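Local coordinates for putative dehydratase (Mesorhizobium loti, PDB 2POZ) that belongs to the mandelate racemase and muconate lactonizing enzyme group of the enolase superfamily and is probably a lyase, perhaps a dehydratase, at the interface of chains A and B. Coordinates in Å, arbitrary orientation; residue numbers count along the deposited sequence, not the author numbering. Chains: chain A/B, Putative dehydratase.

The interface of chains A and B. Residues chain A 238, 240-241; chain B 272, 299-301.
A:Asp238 caps the N-terminal end of helix 239-248 in chain A and, with the same carboxylate, faces the loop residues B:Ala299, B:Tyr300 and B:Asn301 and the side chain of B:Gln272. The two carboxylate oxygens divide the work. OD1 turns back to its own chain and accepts a hydrogen bond from the backbone N of A:Ala241 at 2.8 Å, nearly straight and arriving from above the carboxylate plane; the N of A:Gly240 adds a weak one. CG lies anti to the backbone N (chi1 -167°), which swings the carboxylate over the first turn, and aspartate is short enough to reach amides there. OD2 points across the interface, where water carries the polar contact. One water lies 2.8 Å from OD2 of A:Asp238 and 2.7 Å from OE1, the amide oxygen of B:Gln272; so placed it could donate a hydrogen to each, which would probably ease the facing of two oxygen-bearing groups. A second water joins OD2 to the side-chain OD1 of B:Asn301, 3.1 Å from each. Asparagine readily adopts the left-handed backbone found here, and its short amide reaches this water. The longer B:Gln272 is extended beyond CG and runs past A:Asp238 in the opposite direction, amide and carboxylate planes 20° apart. Its tip reaches A:Gly240, CD 3.8 Å from the glycine CA, where the missing side chain leaves room. B:Asn301 makes a loose van der Waals contact with the small methyl of A:Ala241. An alanine in place of A:Asp238 would probably leave the amide of A:Ala241 without its cap and both bridging waters without their partner on chain A. In the deposited octamer, whose chains A and B lack exact two-fold symmetry here, enolase-type modified TIM-barrel domains meet: helix 239-248, reached by a loop from strand 229-231, faces loops following helices 261-269 and 287-298 of chain B.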
ATOM      1  N   ASP A 238       5.261  18.620  -5.984  1.00 14.19           N
ATOM      2  CA  ASP A 238       5.709  17.293  -5.552  1.00 13.41           C
ATOM      3  C   ASP A 238       5.279  16.867  -4.153  1.00 12.67           C
ATOM      4  O   ASP A 238       5.966  17.158  -3.171  1.00 11.97           O
ATOM      5  CB  ASP A 238       7.235  17.222  -5.640  1.00 13.16           C
ATOM      6  CG  ASP A 238       7.764  15.802  -5.527  1.00 14.45           C
ATOM      7  OD1 ASP A 238       7.050  14.933  -4.975  1.00 14.31           O
ATOM      8  OD2 ASP A 238       8.901  15.565  -5.985  1.00 14.39           O
ATOM      9  N   GLY A 240       5.119  13.772  -3.138  1.00 14.30           N
ATOM     10  CA  GLY A 240       5.863  12.598  -2.721  1.00 15.35           C
ATOM     11  C   GLY A 240       7.039  13.081  -1.890  1.00 15.60           C
ATOM     12  O   GLY A 240       7.352  12.520  -0.836  1.00 13.48           O
ATOM     13  N   ALA A 241       7.703  14.131  -2.369  1.00 14.93           N
ATOM     14  CA  ALA A 241       8.829  14.695  -1.643  1.00 13.81           C
ATOM     15  C   ALA A 241       8.318  15.229  -0.303  1.00 14.15           C
ATOM     16  O   ALA A 241       8.987  15.091   0.719  1.00 13.26           O
ATOM     17  CB  ALA A 241       9.476  15.817  -2.451  1.00 13.44           C
TER
ATOM     18  N   GLN B 272      11.624   6.909  -4.439  1.00 18.64           N
ATOM     19  CA  GLN B 272      11.795   8.177  -3.743  1.00 20.48           C
ATOM     20  C   GLN B 272      12.739   7.974  -2.555  1.00 19.62           C
ATOM     21  O   GLN B 272      12.488   8.450  -1.448  1.00 19.49           O
ATOM     22  CB  GLN B 272      10.443   8.711  -3.277  1.00 23.09           C
ATOM     23  CG  GLN B 272       9.999   9.917  -4.077  1.00 28.26           C
ATOM     24  CD  GLN B 272       8.511  10.164  -4.003  1.00 29.83           C
ATOM     25  OE1 GLN B 272       8.030  11.220  -4.416  1.00 28.09           O
ATOM     26  NE2 GLN B 272       7.766   9.182  -3.492  1.00 29.59           N
ATOM     27  N   ALA B 299      10.962  15.804 -11.796  1.00 13.02           N
ATOM     28  CA  ALA B 299       9.596  15.602 -11.327  1.00 13.02           C
ATOM     29  C   ALA B 299       9.615  14.854 -10.003  1.00 11.72           C
ATOM     30  O   ALA B 299       8.584  14.697  -9.346  1.00 11.75           O
ATOM     31  CB  ALA B 299       8.788  14.814 -12.374  1.00 13.53           C
ATOM     32  N   TYR B 300      10.796  14.382  -9.620  1.00 12.96           N
ATOM     33  CA  TYR B 300      10.957  13.669  -8.359  1.00 11.95           C
ATOM     34  C   TYR B 300      11.893  14.402  -7.400  1.00 13.88           C
ATOM     35  O   TYR B 300      12.441  13.811  -6.463  1.00 11.57           O
ATOM     36  CB  TYR B 300      11.442  12.235  -8.603  1.00 11.85           C
ATOM     37  CG  TYR B 300      10.365  11.366  -9.214  1.00  9.27           C
ATOM     38  CD1 TYR B 300      10.122  11.384 -10.585  1.00  9.97           C
ATOM     39  CD2 TYR B 300       9.549  10.569  -8.411  1.00  9.57           C
ATOM     40  CE1 TYR B 300       9.085  10.623 -11.147  1.00 10.24           C
ATOM     41  CE2 TYR B 300       8.510   9.809  -8.960  1.00 10.55           C
ATOM     42  CZ  TYR B 300       8.286   9.843 -10.332  1.00  9.60           C
ATOM     43  OH  TYR B 300       7.263   9.091 -10.885  1.00 12.12           O
ATOM     44  N   ASN B 301      12.078  15.696  -7.657  1.00 12.29           N
ATOM     45  CA  ASN B 301      12.880  16.553  -6.791  1.00 13.82           C
ATOM     46  C   ASN B 301      14.324  16.089  -6.623  1.00 13.73           C
ATOM     47  O   ASN B 301      14.884  16.206  -5.535  1.00 13.18           O
ATOM     48  CB  ASN B 301      12.198  16.632  -5.418  1.00 12.94           C
ATOM     49  CG  ASN B 301      12.280  18.020  -4.794  1.00 17.24           C
ATOM     50  OD1 ASN B 301      12.097  19.027  -5.477  1.00 16.21           O
ATOM     51  ND2 ASN B 301      12.538  18.075  -3.484  1.00 14.10           N
TER
HETATM   52  O   HOH W   1      10.027  17.982  -7.596  1.00 16.31           O
HETATM   53  O   HOH W   2       9.780  13.122  -4.999  1.00 20.68           O